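Nuclear import adaptor, Nro1 (Schizosaccharomyces pombe, PDB 3MSV) acts as a nuclear import adaptor that directly inhibits Ofd1, probably thereby stabilising the hypoxic transcription factor Sre1N, and is required for correct translation termination. Local coordinates at residues W70-M75 and F93-E98; S88-F93 and Q135-E140. All coordinates share one frame; numbering follows the deposited sequence.

Interaction 1: W70-M75 and F93-E98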
# COMPACT_ATOMS: atom_id res chain seq x y z
N TRP A 70 -15.10 -1.16 -17.31
CA TRP A 70 -13.96 -1.77 -16.64
C TRP A 70 -12.87 -2.20 -17.61
O TRP A 70 -11.70 -1.98 -17.36
CB TRP A 70 -14.41 -2.94 -15.74
CG TRP A 70 -14.76 -2.43 -14.40
CD1 TRP A 70 -16.03 -2.21 -13.89
CD2 TRP A 70 -13.84 -2.00 -13.38
NE1 TRP A 70 -15.94 -1.69 -12.62
CE2 TRP A 70 -14.61 -1.55 -12.29
CE3 TRP A 70 -12.45 -1.97 -13.29
CZ2 TRP A 70 -14.02 -1.06 -11.12
CZ3 TRP A 70 -11.86 -1.48 -12.13
CH2 TRP A 70 -12.65 -1.04 -11.07
N GLY A 71 -13.24 -2.80 -18.74
CA GLY A 71 -12.23 -3.19 -19.71
C GLY A 71 -11.39 -2.00 -20.18
O GLY A 71 -10.15 -2.10 -20.30
N LEU A 72 -12.04 -0.88 -20.46
CA LEU A 72 -11.32 0.32 -20.86
C LEU A 72 -10.37 0.76 -19.75
O LEU A 72 -9.22 1.12 -20.01
CB LEU A 72 -12.30 1.47 -21.19
CG LEU A 72 -13.19 1.31 -22.44
CD1 LEU A 72 -14.18 2.47 -22.52
CD2 LEU A 72 -12.34 1.25 -23.72
N TYR A 73 -10.83 0.74 -18.50
CA TYR A 73 -9.96 1.15 -17.40
C TYR A 73 -8.79 0.18 -17.29
O TYR A 73 -7.63 0.61 -17.16
CB TYR A 73 -10.71 1.26 -16.07
CG TYR A 73 -9.79 1.51 -14.89
CD1 TYR A 73 -9.34 2.79 -14.60
CD2 TYR A 73 -9.36 0.47 -14.08
CE1 TYR A 73 -8.49 3.02 -13.54
CE2 TYR A 73 -8.51 0.70 -13.01
CZ TYR A 73 -8.08 1.97 -12.75
OH TYR A 73 -7.24 2.21 -11.71
N GLU A 74 -9.10 -1.12 -17.33
CA GLU A 74 -8.07 -2.15 -17.22
C GLU A 74 -7.05 -2.00 -18.33
O GLU A 74 -5.84 -2.21 -18.13
CB GLU A 74 -8.66 -3.56 -17.31
CG GLU A 74 -9.41 -4.04 -16.09
CD GLU A 74 -10.55 -5.02 -16.44
OE1 GLU A 74 -10.54 -5.60 -17.55
OE2 GLU A 74 -11.45 -5.20 -15.61
N MET A 75 -7.52 -1.64 -19.52
CA MET A 75 -6.60 -1.50 -20.63
C MET A 75 -5.75 -0.27 -20.42
O MET A 75 -4.58 -0.28 -20.76
CB MET A 75 -7.33 -1.41 -21.96
CG MET A 75 -8.00 -2.72 -22.30
SD MET A 75 -8.56 -2.76 -24.01
CE MET A 75 -10.32 -2.47 -23.82
N PHE A 93 -9.60 8.92 -20.29
CA PHE A 93 -10.63 9.85 -20.72
C PHE A 93 -11.71 9.08 -21.50
O PHE A 93 -12.89 9.38 -21.36
CB PHE A 93 -10.04 11.02 -21.53
CG PHE A 93 -9.46 12.13 -20.65
CD1 PHE A 93 -8.13 12.49 -20.76
CD2 PHE A 93 -10.24 12.77 -19.70
CE1 PHE A 93 -7.58 13.51 -19.93
CE2 PHE A 93 -9.72 13.79 -18.88
CZ PHE A 93 -8.39 14.15 -19.00
N GLY A 94 -11.31 8.08 -22.28
CA GLY A 94 -12.30 7.22 -22.95
C GLY A 94 -13.25 6.56 -21.95
O GLY A 94 -14.45 6.52 -22.16
N THR A 95 -12.70 6.02 -20.86
CA THR A 95 -13.52 5.46 -19.78
C THR A 95 -14.51 6.50 -19.22
O THR A 95 -15.70 6.23 -19.06
CB THR A 95 -12.63 4.94 -18.64
OG1 THR A 95 -11.63 4.07 -19.18
CG2 THR A 95 -13.47 4.19 -17.60
N ILE A 96 -14.03 7.69 -18.95
CA ILE A 96 -14.88 8.73 -18.39
C ILE A 96 -15.99 9.15 -19.34
O ILE A 96 -17.13 9.33 -18.92
CB ILE A 96 -14.05 9.99 -18.02
CG1 ILE A 96 -13.18 9.72 -16.78
CG2 ILE A 96 -14.96 11.20 -17.84
CD1 ILE A 96 -12.03 10.71 -16.65
N HIS A 97 -15.66 9.36 -20.61
CA HIS A 97 -16.68 9.72 -21.61
C HIS A 97 -17.69 8.60 -21.78
O HIS A 97 -18.87 8.85 -22.00
CB HIS A 97 -16.04 10.01 -22.97
CG HIS A 97 -15.09 11.17 -22.96
ND1 HIS A 97 -13.98 11.23 -23.76
CD2 HIS A 97 -15.07 12.29 -22.20
CE1 HIS A 97 -13.33 12.35 -23.53
NE2 HIS A 97 -13.97 13.01 -22.58
N GLU A 98 -17.23 7.37 -21.70
CA GLU A 98 -18.16 6.25 -21.81
C GLU A 98 -19.03 6.19 -20.56
O GLU A 98 -20.24 5.92 -20.65
CB GLU A 98 -17.41 4.94 -22.04
CG GLU A 98 -18.32 3.72 -22.23
CD GLU A 98 -19.19 3.82 -23.48
OE1 GLU A 98 -18.91 4.66 -24.37
OE2 GLU A 98 -20.16 3.06 -23.57

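Interaction 2: S88-F93 and Q135-E140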
# COMPACT_ATOMS: atom_id res chain seq x y z
N SER A 88 -2.36 5.65 -22.06
CA SER A 88 -3.07 5.35 -20.84
C SER A 88 -4.05 6.47 -20.56
O SER A 88 -5.19 6.23 -20.20
CB SER A 88 -2.11 5.15 -19.65
OG SER A 88 -2.86 4.76 -18.52
N VAL A 89 -3.61 7.71 -20.77
CA VAL A 89 -4.48 8.86 -20.59
C VAL A 89 -5.69 8.80 -21.55
O VAL A 89 -6.82 8.99 -21.12
CB VAL A 89 -3.67 10.18 -20.74
CG1 VAL A 89 -4.59 11.39 -20.80
CG2 VAL A 89 -2.68 10.31 -19.59
N SER A 90 -5.45 8.49 -22.83
CA SER A 90 -6.57 8.29 -23.80
C SER A 90 -7.59 7.27 -23.32
O SER A 90 -8.78 7.51 -23.36
CB SER A 90 -6.03 7.85 -25.16
OG SER A 90 -5.08 8.78 -25.63
N LEU A 91 -7.12 6.13 -22.84
CA LEU A 91 -8.04 5.11 -22.35
C LEU A 91 -8.81 5.61 -21.14
O LEU A 91 -10.00 5.31 -20.99
CB LEU A 91 -7.28 3.83 -22.06
CG LEU A 91 -6.79 3.22 -23.37
CD1 LEU A 91 -5.87 2.03 -23.13
CD2 LEU A 91 -7.99 2.80 -24.18
N VAL A 92 -8.15 6.39 -20.28
CA VAL A 92 -8.81 6.96 -19.09
C VAL A 92 -9.91 7.95 -19.45
O VAL A 92 -11.04 7.84 -18.94
CB VAL A 92 -7.80 7.67 -18.16
CG1 VAL A 92 -8.53 8.42 -17.03
CG2 VAL A 92 -6.80 6.67 -17.60
N PHE A 93 -9.60 8.92 -20.29
CA PHE A 93 -10.63 9.85 -20.72
C PHE A 93 -11.71 9.08 -21.50
O PHE A 93 -12.89 9.38 -21.36
CB PHE A 93 -10.04 11.02 -21.53
CG PHE A 93 -9.46 12.13 -20.65
CD1 PHE A 93 -8.13 12.49 -20.76
CD2 PHE A 93 -10.24 12.77 -19.70
CE1 PHE A 93 -7.58 13.51 -19.93
CE2 PHE A 93 -9.72 13.79 -18.88
CZ PHE A 93 -8.39 14.15 -19.00
N GLN A 135 -3.46 16.80 -17.73
CA GLN A 135 -3.82 18.22 -17.68
C GLN A 135 -3.72 18.91 -19.06
O GLN A 135 -4.46 19.86 -19.35
CB GLN A 135 -2.93 18.97 -16.70
CG GLN A 135 -1.47 19.08 -17.15
CD GLN A 135 -0.59 19.75 -16.09
OE1 GLN A 135 -1.01 20.71 -15.43
NE2 GLN A 135 0.63 19.24 -15.91
N LYS A 136 -2.79 18.45 -19.88
CA LYS A 136 -2.65 18.99 -21.24
C LYS A 136 -3.96 19.00 -22.02
O LYS A 136 -4.14 19.82 -22.90
CB LYS A 136 -1.61 18.21 -22.05
CG LYS A 136 -0.24 18.86 -22.03
CD LYS A 136 0.78 17.99 -21.39
CE LYS A 136 1.46 17.13 -22.44
NZ LYS A 136 0.43 16.63 -23.39
N ARG A 137 -4.87 18.08 -21.71
CA ARG A 137 -6.10 17.96 -22.50
C ARG A 137 -7.28 18.66 -21.85
O ARG A 137 -8.42 18.43 -22.25
CB ARG A 137 -6.45 16.47 -22.74
CG ARG A 137 -5.23 15.62 -22.98
CD ARG A 137 -5.55 14.31 -23.68
NE ARG A 137 -4.36 13.49 -23.81
CZ ARG A 137 -4.36 12.21 -24.17
NH1 ARG A 137 -5.50 11.60 -24.46
NH2 ARG A 137 -3.22 11.55 -24.25
N LEU A 138 -7.02 19.52 -20.88
CA LEU A 138 -8.08 20.12 -20.07
C LEU A 138 -7.92 21.65 -19.95
O LEU A 138 -6.85 22.18 -20.16
CB LEU A 138 -8.08 19.48 -18.67
CG LEU A 138 -8.29 17.96 -18.53
CD1 LEU A 138 -7.91 17.52 -17.12
CD2 LEU A 138 -9.73 17.54 -18.86
N LYS A 139 -9.02 22.34 -19.63
CA LYS A 139 -8.99 23.77 -19.37
C LYS A 139 -8.04 24.03 -18.21
O LYS A 139 -7.75 23.14 -17.43
CB LYS A 139 -10.38 24.29 -19.02
CG LYS A 139 -11.24 24.67 -20.22
CD LYS A 139 -12.57 25.33 -19.79
CE LYS A 139 -13.81 24.43 -20.03
NZ LYS A 139 -13.80 23.10 -19.32
N GLU A 140 -7.55 25.26 -18.10
CA GLU A 140 -6.52 25.55 -17.10
C GLU A 140 -7.05 25.41 -15.68
O GLU A 140 -6.33 24.98 -14.80
CB GLU A 140 -5.91 26.94 -17.35
CG GLU A 140 -4.95 27.01 -18.57
CD GLU A 140 -5.50 26.33 -19.85
OE1 GLU A 140 -6.72 26.39 -20.11
OE2 GLU A 140 -4.69 25.75 -20.60

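Interaction 1: W70-M75 and F93-E98
Thr95 meets Leu72 through torsions that sort the two branches of the threonine: chi1 of -52° places OG1 beside its own backbone N and anti to the carbonyl carbon, whereas CG2 lies anti to N. At Leu72, chi1 of -68° carries CG back beside the backbone N, and the extended chi2 sends CD1 on toward Gly94 and Glu98. These groups join two successive helices of an all-helical repeat protein as an antiparallel helical hairpin, helix 64-81 against helix 85-104. Locally the axes run at 166° and come within 8.8 Å, a fairly close approach, consistent with Gly94 and Thr95 on the facing side. The CA atoms of Leu72 and Thr95 are 5.7 Å apart, and a leucine methyl lies over the backbone of Gly94, near its carbonyl O.

OG1 of Thr95 sits 3.4 Å from CB of Leu72, its hydroxyl pressed against the other helix without bonding to it. Tyr73 N is also near, but the angle is too poor for a hydrogen bond. The hydroxyl is instead bonded to the carbonyl O of Leu91, one turn back in its own helix, so this buried polar atom is satisfied locally and can face an apolar neighbour.

Beyond the threonine, Leu72 crosses Glu98 at about a right angle, touching the aliphatic base of the glutamate. Its carboxylate belongs elsewhere, in a salt bridge with Arg101. Tyr73 adds a marginal touch through CB while the end of its side chain leads away; that side chain touches Ser122 of helix 114-129, and Thr95 reaches Ala123 of that same helix, which packs against both members of the hairpin. CD1 of Leu72 lies 4.1 Å from both Gly94 O and Glu98 CB.

Interaction 2: S88-F93 and Q135-E140
Arg137 reaches from the loop between helices 131-134 and 144-158 to the flank of helix 85-104, forming a helix-to-loop surface contact within the all-helical repeat fold. The polar part is one hydrogen bond: NH1 of Arg137 donates to OG of Ser90 at 3.1 Å, nearly straight at 165°, with the oxygen only 7° out of the guanidinium plane. Asp86 O completes the site, since both Arg137 NH2 and Ser90 OG bond to it; arginine, serine and carbonyl thus form a small polar cluster that fixes the rotation of the guanidinium.

Packing over that flat group comes from Val89. With chi1 of 171° turning CG1 anti to the backbone N, this methyl sits over the centre of one guanidinium face, 3.5 Å from CZ.

The apolar part lies one turn further along the helix, where the Phe93 ring meets Leu138. Arg137 CB adds a looser touch at Phe93 CE1, and the Phe93 side chain also touches Ala134 of the short helix before the loop. Ring and leucine approach obliquely, the closest pair being CZ of Phe93 and CD2 of Leu138 at 3.6 Å.

Helix 85-104 is the common element: interaction 1 ties it to the preceding helix 64-81, and interaction 2 ties it to the later loop 135-140. Phe93 belongs to both ranges of this helix, but its side chain serves the loop. The centres are 12 Å apart, and the two contacts touch through Leu91, whose CD1 lies 3.6 Å from Met75 C. Along the chain the segments run 70-75, 88-93, 93-98, 135-140, so the two contacts cross along the chain. Both lie on the same side of the chain's centre, within the Nro1 family region. Together they join helix 85-104 to its neighbour in the hairpin and to a loop beyond helices 114-129 and 131-134.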